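Local atomic coordinates of acetylxylan esterase A (PDB entry 5X6S), a protein that removes acetyl side groups from the xylan backbone as a secreted serine esterase, helping to break down plant hemicellulose. Residues A[71-84]-A[148-160]. Residues are numbered along the deposited sequence; the frame is centred on the assembly and turned at random.
Sequences YSGGCWDVSSQATL and GCFYSNTNQVDGW. With NAG (2-acetamido-2-deoxy-beta-D-glucopyranose), chain C.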
# COMPACT_ATOMS: atom_id res chain seq x y z
N TYR A 71 -15.00 -15.08 -19.39
CA TYR A 71 -15.75 -14.85 -20.63
C TYR A 71 -15.43 -15.80 -21.78
O TYR A 71 -14.31 -16.30 -21.97
CB TYR A 71 -15.64 -13.41 -21.11
CG TYR A 71 -16.01 -12.40 -20.04
CD1 TYR A 71 -17.32 -12.31 -19.57
CD2 TYR A 71 -15.03 -11.55 -19.47
CE1 TYR A 71 -17.66 -11.41 -18.56
CE2 TYR A 71 -15.36 -10.65 -18.46
CZ TYR A 71 -16.67 -10.59 -18.00
OH TYR A 71 -17.03 -9.72 -17.00
N SER A 72 -16.45 -16.02 -22.59
CA SER A 72 -16.26 -16.73 -23.84
C SER A 72 -15.21 -15.97 -24.68
O SER A 72 -15.31 -14.77 -24.87
CB SER A 72 -17.62 -16.80 -24.58
OG SER A 72 -17.43 -17.61 -25.71
N GLY A 73 -14.19 -16.67 -25.15
CA GLY A 73 -13.19 -16.01 -25.96
C GLY A 73 -11.95 -15.70 -25.12
O GLY A 73 -10.86 -15.43 -25.66
N GLY A 74 -12.13 -15.74 -23.79
CA GLY A 74 -11.03 -15.65 -22.84
C GLY A 74 -10.34 -14.30 -22.70
O GLY A 74 -9.31 -14.21 -22.01
N CYS A 75 -10.88 -13.25 -23.30
CA CYS A 75 -10.29 -11.92 -23.12
C CYS A 75 -10.74 -11.36 -21.76
O CYS A 75 -11.74 -11.83 -21.19
CB CYS A 75 -10.71 -10.94 -24.19
SG CYS A 75 -10.31 -11.41 -25.90
N TRP A 76 -10.05 -10.31 -21.31
CA TRP A 76 -10.44 -9.57 -20.11
C TRP A 76 -11.41 -8.42 -20.34
O TRP A 76 -11.31 -7.73 -21.33
CB TRP A 76 -9.18 -9.07 -19.39
CG TRP A 76 -8.41 -10.23 -18.80
CD1 TRP A 76 -7.32 -10.87 -19.34
CD2 TRP A 76 -8.76 -10.95 -17.60
NE1 TRP A 76 -6.96 -11.95 -18.51
CE2 TRP A 76 -7.82 -12.02 -17.45
CE3 TRP A 76 -9.78 -10.81 -16.64
CZ2 TRP A 76 -7.85 -12.89 -16.37
CZ3 TRP A 76 -9.81 -11.67 -15.55
CH2 TRP A 76 -8.84 -12.72 -15.44
N ASP A 77 -12.35 -8.21 -19.41
CA ASP A 77 -13.12 -6.96 -19.40
C ASP A 77 -12.22 -5.79 -18.99
O ASP A 77 -11.84 -5.65 -17.81
CB ASP A 77 -14.35 -7.05 -18.47
CG ASP A 77 -15.18 -5.78 -18.47
OD1 ASP A 77 -15.01 -4.95 -19.42
OD2 ASP A 77 -15.96 -5.59 -17.48
N VAL A 78 -11.84 -5.01 -19.98
CA VAL A 78 -11.09 -3.76 -19.79
C VAL A 78 -11.88 -2.54 -20.41
O VAL A 78 -11.30 -1.47 -20.73
CB VAL A 78 -9.64 -3.86 -20.30
CG1 VAL A 78 -8.83 -4.79 -19.38
CG2 VAL A 78 -9.60 -4.34 -21.77
N SER A 79 -13.21 -2.73 -20.50
CA SER A 79 -14.11 -1.78 -21.18
C SER A 79 -15.26 -1.21 -20.36
O SER A 79 -15.68 -0.09 -20.60
CB SER A 79 -14.65 -2.42 -22.45
OG SER A 79 -15.43 -3.57 -22.21
N SER A 80 -15.81 -2.00 -19.44
CA SER A 80 -16.99 -1.59 -18.67
C SER A 80 -16.64 -0.51 -17.64
O SER A 80 -15.50 -0.42 -17.17
CB SER A 80 -17.63 -2.80 -18.00
OG SER A 80 -16.83 -3.19 -16.85
N GLN A 81 -17.63 0.27 -17.21
CA GLN A 81 -17.42 1.19 -16.10
C GLN A 81 -17.06 0.41 -14.80
O GLN A 81 -16.27 0.84 -14.01
CB GLN A 81 -18.70 2.01 -15.85
CG GLN A 81 -18.98 3.04 -16.94
CD GLN A 81 -17.79 3.94 -17.15
OE1 GLN A 81 -17.04 3.78 -18.12
NE2 GLN A 81 -17.54 4.83 -16.20
N ALA A 82 -17.66 -0.75 -14.62
CA ALA A 82 -17.38 -1.59 -13.49
C ALA A 82 -15.91 -1.97 -13.39
O ALA A 82 -15.33 -1.94 -12.30
CB ALA A 82 -18.27 -2.84 -13.52
N THR A 83 -15.30 -2.35 -14.52
CA THR A 83 -13.91 -2.80 -14.51
C THR A 83 -12.95 -1.60 -14.46
O THR A 83 -11.81 -1.74 -14.03
CB THR A 83 -13.61 -3.73 -15.70
OG1 THR A 83 -12.46 -4.55 -15.40
CG2 THR A 83 -13.34 -2.93 -16.98
N LEU A 84 -13.41 -0.44 -14.95
CA LEU A 84 -12.62 0.78 -15.03
C LEU A 84 -12.82 1.74 -13.85
O LEU A 84 -12.43 2.91 -13.91
CB LEU A 84 -12.87 1.51 -16.39
CG LEU A 84 -12.45 0.72 -17.64
CD1 LEU A 84 -12.79 1.50 -18.91
CD2 LEU A 84 -10.94 0.32 -17.64
N GLY A 148 -7.94 2.51 -20.08
CA GLY A 148 -9.09 3.22 -20.58
C GLY A 148 -9.09 3.37 -22.09
O GLY A 148 -10.01 3.91 -22.63
N CYS A 149 -8.07 2.84 -22.78
CA CYS A 149 -8.08 2.78 -24.25
C CYS A 149 -9.18 1.85 -24.78
O CYS A 149 -9.71 2.05 -25.88
CB CYS A 149 -6.69 2.40 -24.76
SG CYS A 149 -6.36 2.74 -26.54
N PHE A 150 -9.54 0.82 -23.99
CA PHE A 150 -10.62 -0.08 -24.40
C PHE A 150 -11.96 0.30 -23.82
O PHE A 150 -12.93 -0.46 -23.96
CB PHE A 150 -10.30 -1.57 -24.09
CG PHE A 150 -9.81 -2.36 -25.28
CD1 PHE A 150 -8.93 -1.79 -26.22
CD2 PHE A 150 -10.20 -3.69 -25.45
CE1 PHE A 150 -8.45 -2.54 -27.28
CE2 PHE A 150 -9.71 -4.45 -26.51
CZ PHE A 150 -8.83 -3.86 -27.44
N TYR A 151 -12.02 1.46 -23.20
CA TYR A 151 -13.32 2.07 -22.82
C TYR A 151 -14.40 1.75 -23.85
O TYR A 151 -14.19 1.89 -25.07
CB TYR A 151 -13.15 3.58 -22.67
CG TYR A 151 -14.42 4.36 -22.50
CD1 TYR A 151 -15.04 4.48 -21.24
CD2 TYR A 151 -15.01 5.01 -23.60
CE1 TYR A 151 -16.20 5.24 -21.09
CE2 TYR A 151 -16.17 5.75 -23.47
CZ TYR A 151 -16.76 5.87 -22.24
OH TYR A 151 -17.91 6.61 -22.16
N SER A 152 -15.56 1.31 -23.37
CA SER A 152 -16.73 1.13 -24.22
C SER A 152 -17.70 2.30 -24.00
O SER A 152 -18.18 2.53 -22.87
CB SER A 152 -17.46 -0.17 -23.94
OG SER A 152 -18.77 -0.10 -24.46
N ASN A 153 -17.98 3.03 -25.09
CA ASN A 153 -18.96 4.12 -25.03
C ASN A 153 -20.40 3.69 -24.81
O ASN A 153 -21.24 4.55 -24.66
CB ASN A 153 -18.83 5.10 -26.23
CG ASN A 153 -19.24 4.51 -27.57
OD1 ASN A 153 -19.96 3.52 -27.67
ND2 ASN A 153 -18.77 5.14 -28.63
N THR A 154 -20.69 2.39 -24.78
CA THR A 154 -22.01 1.89 -24.37
C THR A 154 -21.95 1.03 -23.09
O THR A 154 -22.90 0.31 -22.78
CB THR A 154 -22.67 1.02 -25.47
OG1 THR A 154 -21.75 0.01 -25.90
CG2 THR A 154 -23.07 1.86 -26.69
N ASN A 155 -20.81 1.09 -22.38
CA ASN A 155 -20.63 0.32 -21.14
C ASN A 155 -20.69 -1.20 -21.38
O ASN A 155 -21.22 -1.94 -20.57
CB ASN A 155 -21.69 0.81 -20.12
CG ASN A 155 -21.35 0.50 -18.68
OD1 ASN A 155 -20.28 0.02 -18.37
ND2 ASN A 155 -22.27 0.84 -17.78
N GLN A 156 -20.14 -1.67 -22.50
CA GLN A 156 -20.09 -3.10 -22.79
C GLN A 156 -19.03 -3.76 -21.90
O GLN A 156 -17.98 -3.15 -21.61
CB GLN A 156 -19.79 -3.41 -24.27
CG GLN A 156 -20.90 -3.01 -25.28
CD GLN A 156 -22.30 -3.55 -24.92
OE1 GLN A 156 -23.18 -2.79 -24.47
NE2 GLN A 156 -22.51 -4.85 -25.11
N VAL A 157 -19.33 -4.98 -21.47
CA VAL A 157 -18.40 -5.78 -20.69
C VAL A 157 -17.54 -6.60 -21.67
O VAL A 157 -18.06 -7.30 -22.54
CB VAL A 157 -19.18 -6.71 -19.75
CG1 VAL A 157 -18.30 -7.80 -19.18
CG2 VAL A 157 -19.91 -5.90 -18.67
N ASP A 158 -16.23 -6.51 -21.55
CA ASP A 158 -15.35 -7.32 -22.39
C ASP A 158 -15.54 -6.98 -23.89
O ASP A 158 -15.51 -7.87 -24.73
CB ASP A 158 -15.59 -8.82 -22.14
CG ASP A 158 -14.61 -9.73 -22.88
OD1 ASP A 158 -13.46 -9.32 -23.16
OD2 ASP A 158 -15.01 -10.89 -23.13
N GLY A 159 -15.71 -5.68 -24.17
CA GLY A 159 -15.88 -5.21 -25.56
C GLY A 159 -14.53 -4.89 -26.15
O GLY A 159 -13.72 -4.18 -25.54
N TRP A 160 -14.27 -5.42 -27.35
CA TRP A 160 -13.04 -5.08 -28.09
C TRP A 160 -13.21 -3.70 -28.72
O TRP A 160 -14.20 -3.47 -29.38
CB TRP A 160 -12.75 -6.14 -29.19
CG TRP A 160 -11.39 -5.98 -29.87
CD1 TRP A 160 -11.10 -5.25 -31.02
CD2 TRP A 160 -10.14 -6.58 -29.49
NE1 TRP A 160 -9.77 -5.33 -31.32
CE2 TRP A 160 -9.16 -6.15 -30.42
CE3 TRP A 160 -9.76 -7.41 -28.44
CZ2 TRP A 160 -7.83 -6.55 -30.33
CZ3 TRP A 160 -8.44 -7.79 -28.34
CH2 TRP A 160 -7.48 -7.36 -29.28
C1 NAG C . -12.92 3.27 -28.05
C2 NAG C . -14.28 3.92 -27.74
C3 NAG C . -14.19 5.45 -27.73
C4 NAG C . -13.07 5.94 -26.81
C5 NAG C . -11.77 5.17 -27.11
C6 NAG C . -10.71 5.49 -26.07
C7 NAG C . -16.29 2.80 -28.57
C8 NAG C . -17.10 2.41 -29.77
N2 NAG C . -15.20 3.50 -28.77
O3 NAG C . -15.45 5.95 -27.34
O4 NAG C . -12.76 7.31 -26.93
O5 NAG C . -11.91 3.76 -27.18
O6 NAG C . -9.53 4.78 -26.44
O7 NAG C . -16.67 2.42 -27.45
O HOH W 1 -13.49 -12.74 -24.62
O HOH W 2 -12.64 -5.22 -22.88
O HOH W 3 -9.04 -0.20 -21.20
O HOH W 4 -17.65 1.88 -20.28
O HOH W 5 -20.17 -1.34 -15.89
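Ser79 and Asp77 of 71-84 reach into the backbone of 148-160 and carry four of the five hydrogen bonds between the segments. Ser79 OG, turned between its own N and carbonyl carbon (chi1 63°) to face 148-160, gives its proton to Gln156 O, 2.7 Å away and met well out of the carbonyl plane, and accepts from Gly159 N at 2.9 Å. This buried hydroxyl bridges the backbone on both sides of Val157 and Asp158. Asp77 OD1 takes Asp158 N at 2.9 Å, nearly straight but from above the carboxylate plane; Ser80 N, closing an Asx motif, uses the syn lone pair of OD1, and Ser79 N, closing an Asx turn, comes from the anti side, tilted out of the plane, while Ser80 OG donates to Asp77 OD2, so the carboxylate is fixed in rotation. Ser152 N donates to Ser79 O, and Asn155 OD1, carried across by a CG opposite the backbone N (chi1 -159°), receives Gln81 N at 2.9 Å.

Ring and side-chain packing flanks these bonds. Asp158 CB makes a CH-pi contact over one face of the Tyr71 ring, 4.2 Å from its centroid, and the carboxylate runs on past Tyr71 CB, its plane 26° from the ring. Val157 CG1 comes within 3.4 Å of Tyr71 CZ, while Val78 CG2 packs on Phe150 CB. Gln81 OE1 approaches the edge of the Tyr151 ring.

Water bridges complete the join: one links Ser72 O, Cys75 N and Asp158 OD2, another Val78 O and Phe150 N.

The pairing joins two loops that follow strands 63-68 and 138-142 of an alpha/beta-hydrolase sheet; the side chain of Cys75, disulfide-bonded to Cys40, lies about 7 Å from that of Ser119, the probable charge-relay serine, in a GxSxG sequence consistent with a nucleophile elbow.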